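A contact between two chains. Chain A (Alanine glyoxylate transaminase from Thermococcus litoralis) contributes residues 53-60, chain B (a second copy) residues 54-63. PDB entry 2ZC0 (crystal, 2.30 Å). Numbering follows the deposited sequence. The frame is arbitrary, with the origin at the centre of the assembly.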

# COMPACT_ATOMS: atom_id res chain seq x y z
N VAL A 53 47.68 2.19 3.60
CA VAL A 53 47.40 3.09 4.71
C VAL A 53 46.14 2.67 5.47
O VAL A 53 46.16 2.56 6.68
CB VAL A 53 47.20 4.55 4.22
CG1 VAL A 53 46.80 5.44 5.39
CG2 VAL A 53 48.47 5.07 3.58
N LEU A 54 45.05 2.45 4.73
CA LEU A 54 43.78 2.04 5.33
C LEU A 54 43.96 0.73 6.08
O LEU A 54 43.30 0.48 7.09
CB LEU A 54 42.71 1.86 4.26
CG LEU A 54 42.27 3.09 3.47
CD1 LEU A 54 41.19 2.69 2.49
CD2 LEU A 54 41.77 4.18 4.43
N GLY A 55 44.85 -0.11 5.57
CA GLY A 55 45.13 -1.38 6.19
C GLY A 55 45.65 -1.20 7.61
O GLY A 55 45.09 -1.77 8.54
N GLU A 56 46.71 -0.41 7.79
CA GLU A 56 47.26 -0.23 9.14
C GLU A 56 46.27 0.49 10.07
O GLU A 56 46.24 0.19 11.26
CB GLU A 56 48.62 0.52 9.12
CG GLU A 56 49.87 -0.40 9.38
CD GLU A 56 50.39 -0.37 10.84
OE1 GLU A 56 51.11 -1.34 11.24
OE2 GLU A 56 50.10 0.61 11.57
N ILE A 57 45.48 1.42 9.54
CA ILE A 57 44.52 2.10 10.41
C ILE A 57 43.44 1.09 10.83
O ILE A 57 42.97 1.10 11.98
CB ILE A 57 43.88 3.34 9.74
CG1 ILE A 57 42.39 3.13 9.49
CG2 ILE A 57 44.58 3.65 8.45
CD1 ILE A 57 41.53 3.60 10.62
N ALA A 58 43.09 0.19 9.92
CA ALA A 58 42.10 -0.85 10.21
C ALA A 58 42.62 -1.74 11.33
O ALA A 58 41.90 -2.07 12.28
CB ALA A 58 41.81 -1.67 8.95
N LYS A 59 43.89 -2.14 11.22
CA LYS A 59 44.52 -2.98 12.23
C LYS A 59 44.58 -2.26 13.58
O LYS A 59 44.26 -2.84 14.62
CB LYS A 59 45.95 -3.35 11.81
CG LYS A 59 46.59 -4.45 12.65
CD LYS A 59 48.06 -4.19 12.92
CE LYS A 59 48.86 -4.01 11.64
NZ LYS A 59 50.29 -3.68 11.95
N GLU A 60 45.00 -1.00 13.54
CA GLU A 60 45.11 -0.16 14.73
C GLU A 60 43.76 -0.05 15.43
O GLU A 60 43.64 -0.31 16.63
CB GLU A 60 45.60 1.25 14.34
CG GLU A 60 47.08 1.36 13.97
CD GLU A 60 47.45 2.74 13.42
OE1 GLU A 60 48.67 3.04 13.27
OE2 GLU A 60 46.53 3.54 13.14
N LEU B 54 41.98 -10.19 13.86
CA LEU B 54 41.10 -9.58 12.87
C LEU B 54 41.75 -8.30 12.37
O LEU B 54 41.59 -7.92 11.21
CB LEU B 54 39.72 -9.27 13.47
CG LEU B 54 38.85 -10.44 13.93
CD1 LEU B 54 37.52 -9.92 14.46
CD2 LEU B 54 38.62 -11.41 12.78
N GLY B 55 42.50 -7.64 13.25
CA GLY B 55 43.18 -6.42 12.86
C GLY B 55 44.25 -6.73 11.84
O GLY B 55 44.48 -5.97 10.90
N GLU B 56 44.91 -7.87 12.02
CA GLU B 56 45.97 -8.31 11.12
C GLU B 56 45.42 -8.73 9.76
O GLU B 56 45.97 -8.35 8.72
CB GLU B 56 46.76 -9.46 11.75
CG GLU B 56 47.72 -9.00 12.85
CD GLU B 56 49.01 -8.41 12.30
OE1 GLU B 56 49.64 -7.59 13.01
OE2 GLU B 56 49.40 -8.78 11.17
N ILE B 57 44.34 -9.51 9.74
CA ILE B 57 43.80 -9.93 8.47
C ILE B 57 43.19 -8.72 7.74
O ILE B 57 43.27 -8.62 6.51
CB ILE B 57 42.75 -11.10 8.64
CG1 ILE B 57 41.35 -10.63 8.31
CG2 ILE B 57 42.81 -11.67 10.04
CD1 ILE B 57 41.02 -10.86 6.89
N ALA B 58 42.62 -7.78 8.49
CA ALA B 58 42.05 -6.58 7.88
C ALA B 58 43.17 -5.83 7.14
O ALA B 58 42.98 -5.38 6.00
CB ALA B 58 41.46 -5.68 8.95
N LYS B 59 44.32 -5.70 7.78
CA LYS B 59 45.47 -5.04 7.18
C LYS B 59 45.84 -5.78 5.89
O LYS B 59 45.90 -5.19 4.81
CB LYS B 59 46.67 -5.07 8.14
CG LYS B 59 47.97 -4.50 7.58
CD LYS B 59 49.17 -4.86 8.47
CE LYS B 59 49.84 -6.20 8.07
NZ LYS B 59 48.97 -7.42 8.17
N GLU B 60 46.06 -7.08 6.03
CA GLU B 60 46.44 -7.93 4.92
C GLU B 60 45.53 -7.80 3.71
O GLU B 60 45.98 -7.46 2.60
CB GLU B 60 46.45 -9.37 5.38
CG GLU B 60 46.83 -10.35 4.30
CD GLU B 60 46.79 -11.78 4.81
OE1 GLU B 60 47.35 -12.02 5.91
OE2 GLU B 60 46.22 -12.65 4.12
N VAL B 61 44.25 -8.09 3.94
CA VAL B 61 43.23 -8.03 2.90
C VAL B 61 43.26 -6.68 2.20
O VAL B 61 43.25 -6.62 0.97
CB VAL B 61 41.82 -8.30 3.51
CG1 VAL B 61 40.74 -7.91 2.53
CG2 VAL B 61 41.69 -9.78 3.86
N LEU B 62 43.31 -5.60 2.96
CA LEU B 62 43.33 -4.28 2.35
C LEU B 62 44.53 -4.02 1.45
O LEU B 62 44.39 -3.37 0.41
CB LEU B 62 43.25 -3.20 3.42
CG LEU B 62 41.83 -2.96 3.95
CD1 LEU B 62 41.88 -1.94 5.06
CD2 LEU B 62 40.93 -2.47 2.80
N GLU B 63 45.71 -4.52 1.82
CA GLU B 63 46.89 -4.29 1.00
C GLU B 63 47.04 -5.29 -0.16
O GLU B 63 47.47 -4.91 -1.25
CB GLU B 63 48.15 -4.29 1.86
CG GLU B 63 48.60 -5.67 2.33
CD GLU B 63 49.84 -5.62 3.21
OE1 GLU B 63 50.43 -6.70 3.46
OE2 GLU B 63 50.22 -4.51 3.66

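This is a close, nearly antiparallel helix-helix contact between two copies of one protein, built on glycine and alanine at the crossing and held by packing, with no hydrogen bond or salt bridge between the stretches. The helix axes approach to 7.5 Å, and their N-to-C directions differ by 170°. The register is reciprocal: Gly A55 CA lies 3.8 Å from Lys B59 CA, and Lys A59 CA lies 3.7 Å from Gly B55 CA.

Such short backbone distances depend on the glycines. A CB placed ideally on Gly A55 would sit a tight 3.1 Å from Lys B59 O, and one on Gly B55 would clash with Lys A59 O at 3.0 Å. With neither CB present, backbone meets backbone: Lys B59 CA approaches Gly A55 O at 3.6 Å, with an angle of 131° at the hydrogen, a CA-H...O contact. At the other glycine, Lys A59 CG packs 3.1 Å from Gly B55 O.

Between these glycine sites the alanines meet, Ala A58 CB to Ala B58 CB at 4.0 Å, a van der Waals distance. Leu B62 extends the apolar patch; its CD1 lies 3.5 Å from Gly A55 CA, 3.9 Å from Ala A58 CB and 4.0 Å from Leu A54 CB.

The lysines contribute their aliphatic portions to the contact, with Lys A59 CE 3.3 Å from Lys B59 CD, while their ammonium groups pair within their own helices. Lys A59 NZ donates to Glu A56 OE1 at 2.6 Å in a salt bridge; Lys B59 NZ reaches Glu B56 OE2 at 3.3 Å, a salt bridge whose hydrogen bond is weak. Across the interface, Lys A59 NZ and Glu B56 OE1 are 4.1 Å apart, beyond a salt bridge but near enough for electrostatic attraction.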